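Local coordinates for ankyrin repeat domain protein (Legionella pneumophila subsp. pneumophila, PDB 6MCA) that acts as an ankyrin-repeat effector with a cysteine protease-like part and interacts with the host LARP7 component of the 7SK snRNP complex, at residues 280-291 with 340-351; 353-361 with 373-383. All blocks are in the same frame, centred on the assembly; numbering follows the deposited sequence.

The two contacts follow one another along the chain, their centres about 16 Å apart. Interaction 1 ties the turn between strands 276-280 and 292-297 of the five-stranded antiparallel sheet to the loop and first turn of helix 348-353. Interaction 2 begins just beyond, where helix 355-364 pairs with helix 373-399. They meet directly: R282 NH2 lies 3.0 Å from Y380 OH, a probable hydrogen bond, and I280 packs on A354, V355 and V358. One glycerol is held by residues of both, R282 and S340 from interaction 1 and Y380 from interaction 2. The connection between two inner strands, the entry loop and the helix pair thus pack against one another, probably within the cysteine protease-like part of the effector.

Interaction 1: 280-291 with 340-351; sequences IDRGENSLQEGS and SSQISGNCSWAN. With GOL (glycerol), chain D.
R282 carries this contact, reaching both the loop 340-347 and the start of helix 348-353 with its side chain and its backbone. The R282 guanidinium grips S340 side-on: NE bonds S340 O (2.8 Å) almost in the guanidinium plane and nearly in line with the carbonyl, while NH1 bonds S340 OG (3.0 Å), also in plane. R282 NH2 turns to A350 O (3.1 Å), arriving from above that carbonyl's plane, and A350 CB lies over one guanidinium face; the bend at chi3 (70°) brings the group to these partners. NH1 and S340 OG each also bond the glycerol. On the backbone, R282 N donates almost straight to N351 OD1 (2.7 Å) and R282 O accepts from Q342 N (2.6 Å). Behind this shell, D281 OD1 takes G283 N in an Asx turn, and G283 CA rests on C347 SG (3.7 Å). C347 just ahead of a helix that docks on an antiparallel sheet is consistent with a cysteine protease-like fold. At the far end, S341 OG donates to S286 OG, which in turn bonds G283 O, and I343 CD1 packs on L287. S291 OG bonds I339 O, while N351 ND2 and S348 OG anchor helix 348-353 on A267 of strand 266-273.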
loop_
_atom_site.group_PDB
_atom_site.type_symbol
_atom_site.label_atom_id
_atom_site.label_comp_id
_atom_site.label_asym_id
_atom_site.label_seq_id
_atom_site.Cartn_x
_atom_site.Cartn_y
_atom_site.Cartn_z
ATOM N N ILE A 280 13.673 9.205 -7.574
ATOM C CA ILE A 280 13.965 8.365 -6.423
ATOM C C ILE A 280 13.904 6.921 -6.897
ATOM O O ILE A 280 12.835 6.432 -7.295
ATOM C CB ILE A 280 12.978 8.600 -5.272
ATOM C CG1 ILE A 280 12.893 10.089 -4.930
ATOM C CG2 ILE A 280 13.371 7.771 -4.059
ATOM C CD1 ILE A 280 11.665 10.457 -4.128
ATOM N N ASP A 281 15.053 6.244 -6.861
ATOM C CA ASP A 281 15.145 4.823 -7.187
ATOM C C ASP A 281 16.303 4.264 -6.364
ATOM O O ASP A 281 17.469 4.428 -6.737
ATOM C CB ASP A 281 15.358 4.605 -8.679
ATOM C CG ASP A 281 15.325 3.136 -9.067
ATOM O OD1 ASP A 281 15.082 2.285 -8.183
ATOM O OD2 ASP A 281 15.543 2.832 -10.259
ATOM N N ARG A 282 15.974 3.616 -5.250
ATOM C CA ARG A 282 16.969 3.087 -4.328
ATOM C C ARG A 282 17.437 1.686 -4.701
ATOM O O ARG A 282 18.184 1.071 -3.934
ATOM C CB ARG A 282 16.410 3.088 -2.903
ATOM C CG ARG A 282 15.865 4.436 -2.464
ATOM C CD ARG A 282 15.041 4.321 -1.192
ATOM N NE ARG A 282 15.869 4.030 -0.025
ATOM C CZ ARG A 282 15.457 4.163 1.232
ATOM N NH1 ARG A 282 16.278 3.879 2.234
ATOM N NH2 ARG A 282 14.227 4.588 1.488
ATOM N N GLY A 283 17.021 1.173 -5.856
ATOM C CA GLY A 283 17.394 -0.165 -6.267
ATOM C C GLY A 283 18.699 -0.233 -7.035
ATOM O O GLY A 283 19.656 0.478 -6.711
ATOM N N GLU A 284 18.735 -1.087 -8.062
ATOM C CA GLU A 284 19.965 -1.311 -8.820
ATOM C C GLU A 284 20.495 -0.018 -9.428
ATOM O O GLU A 284 21.707 0.238 -9.401
ATOM C CB GLU A 284 19.712 -2.355 -9.909
ATOM C CG GLU A 284 20.632 -2.254 -11.115
ATOM C CD GLU A 284 21.777 -3.246 -11.061
ATOM O OE1 GLU A 284 21.712 -4.190 -10.246
ATOM O OE2 GLU A 284 22.741 -3.083 -11.838
ATOM N N ASN A 285 19.602 0.817 -9.966
ATOM C CA ASN A 285 20.023 2.047 -10.632
ATOM C C ASN A 285 20.838 2.946 -9.709
ATOM O O ASN A 285 21.697 3.700 -10.180
ATOM C CB ASN A 285 18.799 2.795 -11.161
ATOM C CG ASN A 285 19.167 4.005 -11.997
ATOM O OD1 ASN A 285 19.723 3.875 -13.088
ATOM N ND2 ASN A 285 18.853 5.193 -11.491
ATOM N N SER A 286 20.598 2.869 -8.396
ATOM C CA SER A 286 21.330 3.707 -7.453
ATOM C C SER A 286 22.827 3.431 -7.471
ATOM O O SER A 286 23.607 4.286 -7.040
ATOM C CB SER A 286 20.782 3.514 -6.037
ATOM O OG SER A 286 21.084 2.222 -5.538
ATOM N N LEU A 287 23.249 2.259 -7.958
ATOM C CA LEU A 287 24.678 1.990 -8.066
ATOM C C LEU A 287 25.341 2.891 -9.101
ATOM O O LEU A 287 26.529 3.209 -8.974
ATOM C CB LEU A 287 24.915 0.520 -8.410
ATOM C CG LEU A 287 24.445 -0.490 -7.360
ATOM C CD1 LEU A 287 24.411 -1.896 -7.938
ATOM C CD2 LEU A 287 25.333 -0.430 -6.127
ATOM N N GLN A 288 24.592 3.318 -10.117
ATOM C CA GLN A 288 25.121 4.202 -11.146
ATOM C C GLN A 288 24.813 5.667 -10.864
ATOM O O GLN A 288 25.663 6.532 -11.093
ATOM C CB GLN A 288 24.549 3.813 -12.512
ATOM C CG GLN A 288 25.023 2.470 -13.031
ATOM C CD GLN A 288 25.778 2.584 -14.340
ATOM O OE1 GLN A 288 25.338 3.267 -15.266
ATOM N NE2 GLN A 288 26.915 1.904 -14.429
ATOM N N GLU A 289 23.609 5.958 -10.370
ATOM C CA GLU A 289 23.135 7.326 -10.235
ATOM C C GLU A 289 23.071 7.822 -8.801
ATOM O O GLU A 289 22.975 9.036 -8.597
ATOM C CB GLU A 289 21.737 7.464 -10.860
ATOM C CG GLU A 289 21.677 7.346 -12.362
ATOM C CD GLU A 289 20.332 7.798 -12.889
ATOM O OE1 GLU A 289 19.320 7.479 -12.233
ATOM O OE2 GLU A 289 20.280 8.471 -13.941
ATOM N N GLY A 290 23.126 6.937 -7.816
ATOM C CA GLY A 290 22.703 7.280 -6.478
ATOM C C GLY A 290 21.196 7.160 -6.348
ATOM O O GLY A 290 20.464 6.973 -7.320
ATOM N N SER A 291 20.721 7.282 -5.108
ATOM C CA SER A 291 19.315 6.994 -4.843
ATOM C C SER A 291 18.400 8.135 -5.265
ATOM O O SER A 291 17.343 7.892 -5.857
ATOM C CB SER A 291 19.115 6.677 -3.363
ATOM O OG SER A 291 19.575 5.375 -3.050
ATOM N N SER A 340 19.890 5.817 1.577
ATOM C CA SER A 340 20.499 4.495 1.523
ATOM C C SER A 340 19.869 3.649 0.421
ATOM O O SER A 340 18.670 3.741 0.141
ATOM C CB SER A 340 20.359 3.787 2.871
ATOM O OG SER A 340 19.051 3.271 3.044
ATOM N N SER A 341 20.695 2.818 -0.205
ATOM C CA SER A 341 20.239 1.957 -1.283
ATOM C C SER A 341 19.484 0.751 -0.731
ATOM O O SER A 341 19.676 0.330 0.413
ATOM C CB SER A 341 21.419 1.486 -2.134
ATOM O OG SER A 341 22.063 2.577 -2.766
ATOM N N GLN A 342 18.607 0.197 -1.572
ATOM C CA GLN A 342 17.859 -1.026 -1.272
ATOM C C GLN A 342 18.092 -1.971 -2.451
ATOM O O GLN A 342 17.266 -2.083 -3.360
ATOM C CB GLN A 342 16.369 -0.726 -1.036
ATOM C CG GLN A 342 15.466 -1.953 -0.907
ATOM C CD GLN A 342 15.609 -2.663 0.424
ATOM O OE1 GLN A 342 16.383 -2.249 1.287
ATOM N NE2 GLN A 342 14.853 -3.741 0.599
ATOM N N ILE A 343 19.247 -2.637 -2.442
ATOM C CA ILE A 343 19.609 -3.520 -3.544
ATOM C C ILE A 343 18.905 -4.864 -3.409
ATOM O O ILE A 343 18.343 -5.388 -4.377
ATOM C CB ILE A 343 21.139 -3.687 -3.612
ATOM C CG1 ILE A 343 21.820 -2.323 -3.725
ATOM C CG2 ILE A 343 21.527 -4.573 -4.785
ATOM C CD1 ILE A 343 21.427 -1.546 -4.961
ATOM N N SER A 344 18.926 -5.440 -2.210
ATOM C CA SER A 344 18.265 -6.716 -1.984
ATOM C C SER A 344 16.754 -6.533 -1.924
ATOM O O SER A 344 16.251 -5.523 -1.425
ATOM C CB SER A 344 18.767 -7.352 -0.689
ATOM O OG SER A 344 20.132 -7.722 -0.797
ATOM N N GLY A 345 16.029 -7.521 -2.445
ATOM C CA GLY A 345 14.583 -7.500 -2.376
ATOM C C GLY A 345 13.953 -6.500 -3.335
ATOM O O GLY A 345 14.532 -6.099 -4.349
ATOM N N ASN A 346 12.731 -6.101 -2.991
ATOM C CA ASN A 346 11.954 -5.152 -3.778
ATOM C C ASN A 346 12.063 -3.775 -3.135
ATOM O O ASN A 346 11.737 -3.608 -1.954
ATOM C CB ASN A 346 10.494 -5.595 -3.873
ATOM C CG ASN A 346 9.732 -4.872 -4.966
ATOM O OD1 ASN A 346 10.177 -3.843 -5.477
ATOM N ND2 ASN A 346 8.573 -5.407 -5.331
ATOM N N CYS A 347 12.516 -2.794 -3.912
ATOM C CA CYS A 347 12.774 -1.451 -3.412
ATOM C C CYS A 347 11.583 -0.513 -3.559
ATOM O O CYS A 347 11.703 0.668 -3.214
ATOM C CB CYS A 347 13.980 -0.848 -4.137
ATOM S SG CYS A 347 13.735 -0.668 -5.920
ATOM N N SER A 348 10.447 -1.003 -4.062
ATOM C CA SER A 348 9.303 -0.130 -4.317
ATOM C C SER A 348 8.831 0.551 -3.037
ATOM O O SER A 348 8.590 1.767 -3.017
ATOM C CB SER A 348 8.169 -0.936 -4.950
ATOM O OG SER A 348 8.612 -1.623 -6.106
ATOM N N TRP A 349 8.694 -0.220 -1.956
ATOM C CA TRP A 349 8.268 0.353 -0.684
ATOM C C TRP A 349 9.229 1.440 -0.223
ATOM O O TRP A 349 8.805 2.539 0.149
ATOM C CB TRP A 349 8.151 -0.744 0.375
ATOM C CG TRP A 349 7.905 -0.208 1.753
ATOM C CD1 TRP A 349 8.844 0.074 2.704
ATOM C CD2 TRP A 349 6.636 0.117 2.335
ATOM N NE1 TRP A 349 8.238 0.552 3.841
ATOM C CE2 TRP A 349 6.883 0.589 3.639
ATOM C CE3 TRP A 349 5.316 0.053 1.879
ATOM C CZ2 TRP A 349 5.859 0.993 4.493
ATOM C CZ3 TRP A 349 4.300 0.457 2.728
ATOM C CH2 TRP A 349 4.578 0.920 4.020
ATOM N N ALA A 350 10.532 1.148 -0.245
ATOM C CA ALA A 350 11.522 2.135 0.174
ATOM C C ALA A 350 11.500 3.359 -0.732
ATOM O O ALA A 350 11.679 4.491 -0.266
ATOM C CB ALA A 350 12.914 1.506 0.196
ATOM N N ASN A 351 11.276 3.151 -2.033
ATOM C CA ASN A 351 11.190 4.276 -2.957
ATOM C C ASN A 351 10.020 5.185 -2.607
ATOM O O ASN A 351 10.144 6.415 -2.657
ATOM C CB ASN A 351 11.066 3.772 -4.396
ATOM C CG ASN A 351 12.377 3.242 -4.944
ATOM O OD1 ASN A 351 13.442 3.480 -4.377
ATOM N ND2 ASN A 351 12.304 2.519 -6.056
HETATM C C1 GOL D . 17.909 2.325 6.685
HETATM O O1 GOL D . 18.301 3.413 5.907
HETATM C C2 GOL D . 16.564 1.816 6.111
HETATM O O2 GOL D . 16.148 0.647 6.730
HETATM C C3 GOL D . 15.567 2.981 6.331
HETATM O O3 GOL D . 15.241 3.477 5.070
#

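Interaction 2: 353-361 with 373-383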
loop_
_atom_site.group_PDB
_atom_site.type_symbol
_atom_site.label_atom_id
_atom_site.label_comp_id
_atom_site.label_asym_id
_atom_site.label_seq_id
_atom_site.Cartn_x
_atom_site.Cartn_y
_atom_site.Cartn_z
ATOM N N GLN A 353 8.631 5.422 0.418
ATOM C CA GLN A 353 8.940 6.042 1.706
ATOM C C GLN A 353 9.857 7.246 1.535
ATOM O O GLN A 353 9.670 8.278 2.192
ATOM C CB GLN A 353 9.586 5.032 2.659
ATOM C CG GLN A 353 8.793 3.764 2.915
ATOM C CD GLN A 353 7.322 4.023 3.159
ATOM O OE1 GLN A 353 6.947 4.678 4.132
ATOM N NE2 GLN A 353 6.479 3.505 2.275
ATOM N N ALA A 354 10.854 7.136 0.654
ATOM C CA ALA A 354 11.826 8.209 0.473
ATOM C C ALA A 354 11.216 9.479 -0.102
ATOM O O ALA A 354 11.892 10.512 -0.116
ATOM C CB ALA A 354 12.969 7.735 -0.426
ATOM N N VAL A 355 9.967 9.434 -0.573
ATOM C CA VAL A 355 9.328 10.628 -1.119
ATOM C C VAL A 355 9.209 11.718 -0.061
ATOM O O VAL A 355 9.318 12.911 -0.373
ATOM C CB VAL A 355 7.953 10.260 -1.716
ATOM C CG1 VAL A 355 7.117 11.506 -1.972
ATOM C CG2 VAL A 355 8.127 9.465 -2.999
ATOM N N VAL A 356 9.015 11.336 1.199
ATOM C CA VAL A 356 8.778 12.295 2.277
ATOM C C VAL A 356 9.998 13.193 2.477
ATOM O O VAL A 356 9.864 14.423 2.359
ATOM C CB VAL A 356 8.371 11.578 3.578
ATOM C CG1 VAL A 356 8.309 12.564 4.734
ATOM C CG2 VAL A 356 7.038 10.864 3.400
ATOM N N PRO A 357 11.199 12.664 2.763
ATOM C CA PRO A 357 12.347 13.571 2.928
ATOM C C PRO A 357 12.705 14.319 1.658
ATOM O O PRO A 357 13.123 15.482 1.732
ATOM C CB PRO A 357 13.480 12.636 3.372
ATOM C CG PRO A 357 13.096 11.308 2.856
ATOM C CD PRO A 357 11.603 11.255 2.943
ATOM N N VAL A 358 12.535 13.696 0.491
ATOM C CA VAL A 358 12.861 14.365 -0.765
ATOM C C VAL A 358 11.929 15.549 -0.997
ATOM O O VAL A 358 12.375 16.653 -1.334
ATOM C CB VAL A 358 12.809 13.366 -1.933
ATOM C CG1 VAL A 358 13.002 14.085 -3.257
ATOM C CG2 VAL A 358 13.867 12.296 -1.749
ATOM N N ALA A 359 10.621 15.339 -0.823
ATOM C CA ALA A 359 9.668 16.430 -1.006
ATOM C C ALA A 359 9.879 17.525 0.033
ATOM O O ALA A 359 9.756 18.718 -0.276
ATOM C CB ALA A 359 8.236 15.897 -0.948
ATOM N N TYR A 360 10.214 17.140 1.268
ATOM C CA TYR A 360 10.548 18.134 2.284
ATOM C C TYR A 360 11.729 18.994 1.844
ATOM O O TYR A 360 11.662 20.231 1.872
ATOM C CB TYR A 360 10.848 17.438 3.613
ATOM C CG TYR A 360 10.860 18.376 4.797
ATOM C CD1 TYR A 360 11.967 19.172 5.064
ATOM C CD2 TYR A 360 9.765 18.469 5.646
ATOM C CE1 TYR A 360 11.983 20.034 6.138
ATOM C CE2 TYR A 360 9.773 19.329 6.725
ATOM C CZ TYR A 360 10.886 20.108 6.966
ATOM O OH TYR A 360 10.903 20.968 8.035
ATOM N N SER A 361 12.824 18.349 1.430
ATOM C CA SER A 361 14.002 19.086 0.983
ATOM C C SER A 361 13.672 20.001 -0.188
ATOM O O SER A 361 14.134 21.147 -0.239
ATOM C CB SER A 361 15.117 18.114 0.597
ATOM O OG SER A 361 15.647 17.463 1.737
ATOM N N PRO A 373 19.721 18.549 3.378
ATOM C CA PRO A 373 19.168 17.199 3.580
ATOM C C PRO A 373 19.199 16.738 5.028
ATOM O O PRO A 373 18.614 15.690 5.332
ATOM C CB PRO A 373 20.064 16.310 2.703
ATOM C CG PRO A 373 20.862 17.248 1.841
ATOM C CD PRO A 373 20.973 18.530 2.604
ATOM N N ASP A 374 19.854 17.484 5.921
ATOM C CA ASP A 374 20.021 17.044 7.304
ATOM C C ASP A 374 18.675 16.875 7.999
ATOM O O ASP A 374 18.350 15.792 8.509
ATOM C CB ASP A 374 20.892 18.048 8.061
ATOM C CG ASP A 374 22.359 17.675 8.048
ATOM O OD1 ASP A 374 22.679 16.524 7.682
ATOM O OD2 ASP A 374 23.193 18.535 8.404
ATOM N N VAL A 375 17.886 17.951 8.043
ATOM C CA VAL A 375 16.600 17.914 8.732
ATOM C C VAL A 375 15.669 16.907 8.071
ATOM O O VAL A 375 14.936 16.180 8.750
ATOM C CB VAL A 375 15.978 19.323 8.777
ATOM C CG1 VAL A 375 14.567 19.272 9.343
ATOM C CG2 VAL A 375 16.849 20.258 9.598
ATOM N N ALA A 376 15.696 16.838 6.738
ATOM C CA ALA A 376 14.821 15.912 6.024
ATOM C C ALA A 376 15.137 14.466 6.385
ATOM O O ALA A 376 14.232 13.671 6.667
ATOM C CB ALA A 376 14.944 16.133 4.518
ATOM N N LEU A 377 16.423 14.106 6.395
ATOM C CA LEU A 377 16.796 12.731 6.708
ATOM C C LEU A 377 16.526 12.401 8.173
ATOM O O LEU A 377 16.085 11.288 8.494
ATOM C CB LEU A 377 18.265 12.494 6.359
ATOM C CG LEU A 377 18.578 12.524 4.861
ATOM C CD1 LEU A 377 20.042 12.210 4.598
ATOM C CD2 LEU A 377 17.675 11.561 4.110
ATOM N N SER A 378 16.779 13.353 9.077
ATOM C CA SER A 378 16.473 13.119 10.485
ATOM C C SER A 378 14.977 12.907 10.691
ATOM O O SER A 378 14.562 12.003 11.430
ATOM C CB SER A 378 16.977 14.288 11.331
ATOM O OG SER A 378 16.828 14.018 12.714
ATOM N N LEU A 379 14.153 13.729 10.035
ATOM C CA LEU A 379 12.706 13.571 10.110
ATOM C C LEU A 379 12.270 12.228 9.544
ATOM O O LEU A 379 11.380 11.571 10.096
ATOM C CB LEU A 379 12.026 14.715 9.359
ATOM C CG LEU A 379 10.527 14.928 9.560
ATOM C CD1 LEU A 379 10.245 15.459 10.955
ATOM C CD2 LEU A 379 9.986 15.875 8.501
ATOM N N TYR A 380 12.886 11.807 8.437
ATOM C CA TYR A 380 12.554 10.520 7.835
ATOM C C TYR A 380 12.846 9.373 8.796
ATOM O O TYR A 380 12.017 8.473 8.982
ATOM C CB TYR A 380 13.330 10.357 6.525
ATOM C CG TYR A 380 13.292 8.973 5.920
ATOM C CD1 TYR A 380 12.144 8.493 5.304
ATOM C CD2 TYR A 380 14.413 8.154 5.945
ATOM C CE1 TYR A 380 12.111 7.230 4.741
ATOM C CE2 TYR A 380 14.389 6.892 5.386
ATOM C CZ TYR A 380 13.237 6.434 4.785
ATOM O OH TYR A 380 13.209 5.177 4.227
ATOM N N ASP A 381 14.022 9.400 9.430
ATOM C CA ASP A 381 14.376 8.351 10.384
ATOM C C ASP A 381 13.422 8.341 11.574
ATOM O O ASP A 381 12.958 7.277 12.011
ATOM C CB ASP A 381 15.819 8.535 10.856
ATOM C CG ASP A 381 16.831 8.204 9.778
ATOM O OD1 ASP A 381 16.521 7.366 8.904
ATOM O OD2 ASP A 381 17.939 8.780 9.808
ATOM N N GLU A 382 13.126 9.525 12.121
ATOM C CA GLU A 382 12.211 9.608 13.255
ATOM C C GLU A 382 10.835 9.060 12.893
ATOM O O GLU A 382 10.243 8.288 13.659
ATOM C CB GLU A 382 12.107 11.054 13.740
ATOM C CG GLU A 382 11.492 11.207 15.121
ATOM C CD GLU A 382 12.085 12.366 15.899
ATOM O OE1 GLU A 382 12.914 13.107 15.330
ATOM O OE2 GLU A 382 11.720 12.535 17.082
ATOM N N TRP A 383 10.321 9.433 11.717
ATOM C CA TRP A 383 9.014 8.956 11.277
ATOM C C TRP A 383 9.005 7.443 11.102
ATOM O O TRP A 383 8.058 6.769 11.527
ATOM C CB TRP A 383 8.625 9.656 9.973
ATOM C CG TRP A 383 7.469 9.036 9.244
ATOM C CD1 TRP A 383 6.227 8.768 9.746
ATOM C CD2 TRP A 383 7.444 8.618 7.872
ATOM N NE1 TRP A 383 5.435 8.206 8.774
ATOM C CE2 TRP A 383 6.157 8.104 7.615
ATOM C CE3 TRP A 383 8.386 8.627 6.838
ATOM C CZ2 TRP A 383 5.789 7.603 6.367
ATOM C CZ3 TRP A 383 8.018 8.130 5.600
ATOM C CH2 TRP A 383 6.731 7.625 5.375
#
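P357 O is gripped by two groups of S361, the backbone N (2.9 Å) and OG (3.2 Å), which reach it from opposite faces of its carbonyl plane; A376 CB sits against both this oxygen and S361 OG. The hydroxyl is thus turned back onto its own helix, yet its oxygen still touches A376 CB, where the chains come close: the CA atoms of P357 and A376 are 4.6 Å apart. The short helical segments run nearly antiparallel (152°), with axes 8.5 Å apart at their closest, a spacing to which the small A376 probably contributes. The rest of the contact is largely apolar. The P357 ring crosses Y380 at a slant, with CD 3.7 Å from Y380 CD1, while Q353 CB meets the edge of the same tyrosine ring in its plane. W383, its CG anti to the backbone N (chi1 166°), extends toward the other helix, where V356 CG2 touches W383 CZ3 at 3.6 Å and Q353 O lies at the ring edge. Near the other end, Y360 CD2 packs across L379 CD2 at 3.9 Å, with V375 CG1 also against the ring. Helix 188-202 packs on the W383 end through L199 and S198, which accepts from the indole NE1. M337 of strand 331-337 touches P357, S361 and L377, and V358 turns to strand 276-280, joining the helix pair to the sheet.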